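Local structure of Epf (Streptococcus pyogenes, 4ES8) at residues S51-H55 with Y97-F101; S284-K288 with E310-D314. The protein is a cell-surface adhesin that binds to cells through an N-terminal domain containing a carbohydrate-binding module. Where two conformers were deposited one is given. Numbering follows the deposited sequence.

Contact 1: residues S51-H55 with Y97-F101; sequences SYVFH and YSVAF
Both segments are extended: strand 51-54 runs into a loop at H55, and 97-101 forms the first part of strand 97-105. Their short axes approach to 8.5 Å with N-to-C directions 64° apart (signed crossing -64°). The nearest CA pairs, Y52 CA to A100 CA at 7.9 Å and H55 CA to V99 CA at 8.1 Å, are too far apart for direct strand pairing. The polar contact is a hydrogen bond between Y52 OH and S98 OG at 2.6 Å, near the plane of the tyrosine ring. Y52 (chi1 m) points toward the opposing strand, as does S98 (chi1 t), so the two hydroxyls meet; S98 OG is also hydrogen-bonded to S192 O.

The spacing follows from the sheet topology. Strand 41-46 lies between the two, pairing antiparallel with each: V53 bonds through its backbone to F44, and S98 to S45. The sheet curls enough for Y52 to reach across to a strand that is not its neighbour. This sheet and the one containing strand 84-89 pack as a beta-sandwich, consistent with a carbohydrate-binding module; V99 and F101, with CB directed away from 51-55, touch A87 of the second sheet.

Apolar contact is centred on Y52 CE2, 3.7 Å from A100 CB, while F145 stacks on the same ring. At the other end H55 (chi1 t) brings CD2 to 4.4 Å from V99 CG2 and 4.1 Å from Y97 OH. H55 NE2 and Y97 OH do not bond each other; both hydrogen-bond to S76 OG.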
ATOM      1  N   SER A  51      -0.037  23.118   2.455  1.00  8.69           N
ATOM      2  CA  SER A  51      -1.327  22.830   3.068  0.50  7.70           C
ATOM      3  C   SER A  51      -2.505  22.871   2.112  1.00  8.63           C
ATOM      4  O   SER A  51      -2.658  23.818   1.329  1.00  9.81           O
ATOM      5  CB  SER A  51      -1.578  23.808   4.205  0.50 10.27           C
ATOM      6  OG  SER A  51      -0.554  23.672   5.172  0.50  8.29           O
ATOM      7  N   TYR A  52      -3.362  21.848   2.226  1.00  6.76           N
ATOM      8  CA  TYR A  52      -4.543  21.691   1.373  1.00  5.79           C
ATOM      9  C   TYR A  52      -5.804  21.551   2.199  1.00  8.53           C
ATOM     10  O   TYR A  52      -5.811  20.876   3.231  1.00  8.60           O
ATOM     11  CB  TYR A  52      -4.394  20.403   0.527  1.00  6.59           C
ATOM     12  CG  TYR A  52      -3.409  20.545  -0.611  1.00  6.27           C
ATOM     13  CD1 TYR A  52      -2.036  20.534  -0.374  1.00  7.82           C
ATOM     14  CD2 TYR A  52      -3.849  20.715  -1.918  1.00  6.54           C
ATOM     15  CE1 TYR A  52      -1.119  20.686  -1.420  1.00  7.66           C
ATOM     16  CE2 TYR A  52      -2.949  20.861  -2.969  1.00  6.16           C
ATOM     17  CZ  TYR A  52      -1.583  20.874  -2.714  1.00  6.97           C
ATOM     18  OH  TYR A  52      -0.682  21.008  -3.749  1.00  7.39           O
ATOM     19  N   VAL A  53      -6.897  22.122   1.682  1.00  7.32           N
ATOM     20  CA  VAL A  53      -8.208  22.000   2.288  1.00  6.02           C
ATOM     21  C   VAL A  53      -9.195  21.445   1.262  1.00  9.26           C
ATOM     22  O   VAL A  53      -8.890  21.387   0.070  1.00  8.16           O
ATOM     23  CB  VAL A  53      -8.727  23.336   2.869  1.00  7.99           C
ATOM     24  CG1 VAL A  53      -7.765  23.901   3.912  1.00  8.34           C
ATOM     25  CG2 VAL A  53      -9.009  24.342   1.750  1.00  8.60           C
ATOM     26  N   PHE A  54     -10.370  21.030   1.724  1.00  6.95           N
ATOM     27  CA  PHE A  54     -11.342  20.349   0.882  1.00  6.64           C
ATOM     28  C   PHE A  54     -11.921  21.277  -0.187  1.00  9.04           C
ATOM     29  O   PHE A  54     -12.243  22.435   0.092  1.00  8.89           O
ATOM     30  CB  PHE A  54     -12.439  19.733   1.764  1.00  7.91           C
ATOM     31  CG  PHE A  54     -13.349  18.779   1.031  1.00  7.66           C
ATOM     32  CD1 PHE A  54     -12.959  17.471   0.793  1.00  9.12           C
ATOM     33  CD2 PHE A  54     -14.628  19.174   0.635  1.00  8.31           C
ATOM     34  CE1 PHE A  54     -13.814  16.575   0.135  1.00  9.15           C
ATOM     35  CE2 PHE A  54     -15.495  18.275   0.008  1.00 10.20           C
ATOM     36  CZ  PHE A  54     -15.081  16.981  -0.244  1.00  8.62           C
ATOM     37  N   HIS A  55     -12.036  20.757  -1.429  1.00  6.81           N
ATOM     38  CA  HIS A  55     -12.496  21.483  -2.608  1.00  6.71           C
ATOM     39  C   HIS A  55     -13.994  21.288  -2.767  1.00  9.25           C
ATOM     40  O   HIS A  55     -14.466  20.340  -3.412  1.00  8.30           O
ATOM     41  CB  HIS A  55     -11.731  20.952  -3.835  1.00  6.63           C
ATOM     42  CG  HIS A  55     -12.034  21.574  -5.173  1.00  7.76           C
ATOM     43  ND1 HIS A  55     -13.275  21.425  -5.798  1.00  8.47           N
ATOM     44  CD2 HIS A  55     -11.210  22.253  -6.008  1.00  8.82           C
ATOM     45  CE1 HIS A  55     -13.163  22.039  -6.971  1.00  8.55           C
ATOM     46  NE2 HIS A  55     -11.943  22.542  -7.153  1.00  9.21           N
ATOM     47  N   TYR A  97      -1.629  28.089  -7.925  1.00  7.29           N
ATOM     48  CA  TYR A  97      -2.806  27.421  -7.377  1.00  6.21           C
ATOM     49  C   TYR A  97      -2.695  25.937  -7.652  1.00  9.19           C
ATOM     50  O   TYR A  97      -2.250  25.552  -8.737  1.00  8.74           O
ATOM     51  CB  TYR A  97      -4.049  28.011  -8.037  1.00  7.53           C
ATOM     52  CG  TYR A  97      -5.354  27.363  -7.646  1.00  8.47           C
ATOM     53  CD1 TYR A  97      -5.971  27.670  -6.439  1.00  9.34           C
ATOM     54  CD2 TYR A  97      -6.029  26.521  -8.529  1.00  9.06           C
ATOM     55  CE1 TYR A  97      -7.207  27.121  -6.100  1.00 10.12           C
ATOM     56  CE2 TYR A  97      -7.239  25.932  -8.183  1.00  9.29           C
ATOM     57  CZ  TYR A  97      -7.830  26.244  -6.970  1.00 12.60           C
ATOM     58  OH  TYR A  97      -9.053  25.718  -6.630  1.00  8.94           O
ATOM     59  N   SER A  98      -3.112  25.110  -6.691  1.00  6.52           N
ATOM     60  CA  SER A  98      -3.007  23.677  -6.871  1.00  5.66           C
ATOM     61  C   SER A  98      -4.276  22.941  -6.492  1.00  7.15           C
ATOM     62  O   SER A  98      -4.886  23.269  -5.470  1.00  7.89           O
ATOM     63  CB  SER A  98      -1.846  23.124  -6.039  1.00  6.51           C
ATOM     64  OG  SER A  98      -1.841  21.704  -6.001  1.00  6.46           O
ATOM     65  N   VAL A  99      -4.630  21.918  -7.293  1.00  6.09           N
ATOM     66  CA  VAL A  99      -5.730  20.988  -6.985  1.00  6.44           C
ATOM     67  C   VAL A  99      -5.094  19.619  -6.715  1.00  9.20           C
ATOM     68  O   VAL A  99      -4.202  19.196  -7.456  1.00  9.07           O
ATOM     69  CB  VAL A  99      -6.773  20.909  -8.131  1.00  9.26           C
ATOM     70  CG1 VAL A  99      -7.782  19.786  -7.894  1.00  9.48           C
ATOM     71  CG2 VAL A  99      -7.485  22.246  -8.312  1.00  9.43           C
ATOM     72  N   ALA A 100      -5.562  18.914  -5.680  1.00  6.59           N
ATOM     73  CA  ALA A 100      -5.065  17.572  -5.391  1.00  6.69           C
ATOM     74  C   ALA A 100      -6.227  16.647  -5.189  1.00  7.96           C
ATOM     75  O   ALA A 100      -7.241  17.043  -4.591  1.00  8.33           O
ATOM     76  CB  ALA A 100      -4.187  17.575  -4.158  1.00  7.90           C
ATOM     77  N   PHE A 101      -6.061  15.403  -5.630  1.00  4.39           N
ATOM     78  CA  PHE A 101      -7.030  14.349  -5.371  1.00  3.47           C
ATOM     79  C   PHE A 101      -6.441  13.292  -4.451  1.00  6.97           C
ATOM     80  O   PHE A 101      -5.236  13.031  -4.489  1.00  6.80           O
ATOM     81  CB  PHE A 101      -7.450  13.671  -6.684  1.00  4.66           C
ATOM     82  CG  PHE A 101      -8.025  14.655  -7.676  1.00  6.14           C
ATOM     83  CD1 PHE A 101      -9.201  15.340  -7.399  1.00  8.48           C
ATOM     84  CD2 PHE A 101      -7.404  14.873  -8.903  1.00  7.26           C
ATOM     85  CE1 PHE A 101      -9.724  16.261  -8.308  1.00  8.47           C
ATOM     86  CE2 PHE A 101      -7.931  15.782  -9.811  1.00  9.17           C
ATOM     87  CZ  PHE A 101      -9.102  16.458  -9.521  1.00  7.75           C
TER

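Contact 2: residues S284-K288 with E310-D314; sequences SLKNK and EVGID
In the C-terminal domain of the fragment, probably the fibronectin-like one, the turn 284-288 after helix 279-284 meets the chain leaving edge strand 307-310. Both segments lie at one end of the antiparallel pair 290-297 and 307-310, where the first strand begins and the second, with E310, ends; a backbone hydrogen bond between V311 and E289 lies beside them. The end-to-end directions, CA 285 to 288 against CA 310 to 313, lie 100° apart, and the closest CA pair is K288 CA to V311 CA at 4.8 Å.

The extended run L285-N287 brings K288 N to 3.0 Å from V311 O, a weak hydrogen bond with an N-H...O angle of 127°; K288 itself then turns the chain with positive phi (66/11). K288 CA adds a CA-H...O contact to V311 O at 3.2 Å. Other polar groups find partners nearby: K286 N bonds E289 OE1, S284 OG bonds D280 O, G312 pairs through its backbone with A225, and D314 OD1 accepts from K316 N. The charges of K288 NZ and E310 OE1, 4.5 Å apart, fall short of a salt bridge.

Apolar contact joins L285 CD2 (chi1 m, chi2 t) to V311 CG2 (chi1 t) at 4.1 Å; both residues also touch L291. K286 O packs 3.4 Å from V311 CB. On the exposed side, N287 (chi1 t) places OD1 3.5 Å from I313 CD1.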
ATOM      1  N   SER A 284       7.376 -39.212  16.048  1.00 21.02           N
ATOM      2  CA  SER A 284       7.918 -39.669  14.761  1.00 19.72           C
ATOM      3  C   SER A 284       9.194 -38.923  14.314  1.00 21.01           C
ATOM      4  O   SER A 284       9.876 -39.423  13.418  1.00 17.34           O
ATOM      5  CB  SER A 284       6.862 -39.560  13.668  1.00 24.94           C
ATOM      6  OG  SER A 284       5.774 -40.437  13.916  1.00 37.08           O
ATOM      7  N   LEU A 285       9.530 -37.752  14.915  1.00 18.16           N
ATOM      8  CA  LEU A 285      10.758 -37.030  14.535  1.00 17.76           C
ATOM      9  C   LEU A 285      11.989 -37.892  14.758  1.00 20.66           C
ATOM     10  O   LEU A 285      12.074 -38.590  15.777  1.00 20.69           O
ATOM     11  CB  LEU A 285      10.927 -35.726  15.335  1.00 17.12           C
ATOM     12  CG  LEU A 285       9.873 -34.633  15.135  1.00 19.63           C
ATOM     13  CD1 LEU A 285      10.097 -33.522  16.138  1.00 18.39           C
ATOM     14  CD2 LEU A 285       9.905 -34.076  13.692  1.00 20.46           C
ATOM     15  N   LYS A 286      12.927 -37.867  13.802  1.00 15.24           N
ATOM     16  CA  LYS A 286      14.155 -38.637  13.907  1.00 14.03           C
ATOM     17  C   LYS A 286      15.338 -37.747  14.252  1.00 17.55           C
ATOM     18  O   LYS A 286      15.370 -36.569  13.891  1.00 16.14           O
ATOM     19  CB  LYS A 286      14.426 -39.416  12.613  1.00 14.97           C
ATOM     20  CG  LYS A 286      13.472 -40.588  12.449  1.00 15.79           C
ATOM     21  CD  LYS A 286      13.471 -41.164  11.028  1.00 18.33           C
ATOM     22  CE  LYS A 286      12.871 -40.232  10.001  1.00 18.49           C
ATOM     23  NZ  LYS A 286      12.631 -40.933   8.711  1.00 25.39           N
ATOM     24  N   ASN A 287      16.328 -38.311  14.957  1.00 16.28           N
ATOM     25  CA  ASN A 287      17.527 -37.561  15.300  1.00 15.92           C
ATOM     26  C   ASN A 287      18.219 -37.066  14.020  1.00 19.36           C
ATOM     27  O   ASN A 287      18.306 -37.809  13.035  1.00 17.58           O
ATOM     28  CB  ASN A 287      18.485 -38.415  16.138  1.00 19.93           C
ATOM     29  CG  ASN A 287      19.741 -37.694  16.568  1.00 42.16           C
ATOM     30  OD1 ASN A 287      19.736 -36.496  16.885  1.00 38.83           O
ATOM     31  ND2 ASN A 287      20.853 -38.406  16.554  1.00 34.62           N
ATOM     32  N   LYS A 288      18.596 -35.772  13.994  1.00 18.65           N
ATOM     33  CA  LYS A 288      19.275 -35.139  12.849  1.00 18.19           C
ATOM     34  C   LYS A 288      18.381 -35.054  11.575  1.00 20.26           C
ATOM     35  O   LYS A 288      18.884 -34.696  10.512  1.00 20.93           O
ATOM     36  CB  LYS A 288      20.608 -35.846  12.526  1.00 22.26           C
ATOM     37  CG  LYS A 288      21.621 -35.709  13.665  1.00 34.61           C
ATOM     38  CD  LYS A 288      22.969 -36.322  13.310  1.00 44.24           C
ATOM     39  CE  LYS A 288      23.981 -36.163  14.425  1.00 60.66           C
ATOM     40  NZ  LYS A 288      24.372 -34.739  14.641  1.00 70.82           N
ATOM     41  N   GLU A 310      17.921 -29.093  11.022  1.00 15.66           N
ATOM     42  CA  GLU A 310      17.907 -30.422  11.621  1.00 15.27           C
ATOM     43  C   GLU A 310      17.224 -30.473  12.957  1.00 18.08           C
ATOM     44  O   GLU A 310      17.390 -29.578  13.783  1.00 17.29           O
ATOM     45  CB  GLU A 310      19.342 -30.923  11.820  1.00 16.44           C
ATOM     46  CG  GLU A 310      19.987 -31.447  10.545  1.00 20.44           C
ATOM     47  CD  GLU A 310      21.390 -32.001  10.720  1.00 39.82           C
ATOM     48  OE1 GLU A 310      21.796 -32.268  11.876  1.00 31.73           O
ATOM     49  OE2 GLU A 310      22.079 -32.189   9.691  1.00 31.01           O
ATOM     50  N   VAL A 311      16.544 -31.591  13.209  1.00 15.68           N
ATOM     51  CA  VAL A 311      16.023 -31.957  14.527  1.00 17.24           C
ATOM     52  C   VAL A 311      17.263 -32.282  15.372  1.00 25.24           C
ATOM     53  O   VAL A 311      18.203 -32.892  14.868  1.00 24.13           O
ATOM     54  CB  VAL A 311      15.060 -33.178  14.437  1.00 19.90           C
ATOM     55  CG1 VAL A 311      14.643 -33.688  15.822  1.00 19.84           C
ATOM     56  CG2 VAL A 311      13.835 -32.888  13.586  1.00 18.77           C
ATOM     57  N   GLY A 312      17.273 -31.884  16.624  1.00 25.71           N
ATOM     58  CA  GLY A 312      18.404 -32.213  17.484  1.00 27.00           C
ATOM     59  C   GLY A 312      17.975 -32.954  18.730  1.00 32.90           C
ATOM     60  O   GLY A 312      16.831 -33.399  18.845  1.00 30.22           O
ATOM     61  N   ILE A 313      18.929 -33.135  19.639  1.00 35.27           N
ATOM     62  CA  ILE A 313      18.740 -33.716  20.967  1.00 36.36           C
ATOM     63  C   ILE A 313      18.680 -32.518  21.915  1.00 41.44           C
ATOM     64  O   ILE A 313      19.564 -31.662  21.849  1.00 42.40           O
ATOM     65  CB  ILE A 313      19.881 -34.733  21.320  1.00 39.46           C
ATOM     66  CG1 ILE A 313      19.974 -35.914  20.302  1.00 39.57           C
ATOM     67  CG2 ILE A 313      19.801 -35.226  22.781  1.00 40.36           C
ATOM     68  CD1 ILE A 313      18.703 -36.873  20.172  1.00 42.75           C
ATOM     69  N   ASP A 314      17.625 -32.427  22.742  1.00 38.32           N
ATOM     70  CA  ASP A 314      17.419 -31.334  23.699  1.00 39.05           C
ATOM     71  C   ASP A 314      18.671 -31.159  24.589  1.00 47.11           C
ATOM     72  O   ASP A 314      19.015 -32.085  25.330  1.00 47.03           O
ATOM     73  CB  ASP A 314      16.161 -31.595  24.551  1.00 40.27           C
ATOM     74  CG  ASP A 314      15.658 -30.406  25.355  1.00 45.43           C
ATOM     75  OD1 ASP A 314      16.486 -29.537  25.726  1.00 45.56           O
ATOM     76  OD2 ASP A 314      14.450 -30.370  25.658  1.00 47.75           O
TER

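The two contacts share no strand or sheet: contact 1 belongs to the larger beta-sandwich and contact 2 to the smaller domain, on opposite sides of the chain's centre, with contact centres 63 Å apart and nearest atoms about 51 Å apart. All six touching residues of contact 1 are buried, and it relies on side chains bridging strands separated by another. Contact 2 buries more area, 333 against 215 Å², yet five of its eight touching residues are exposed. Its cross-segment hydrogen bond is backbone to backbone and weak, whereas contact 1 uses a short bond between side-chain hydroxyls. Only contact 2 brings opposite charges near each other.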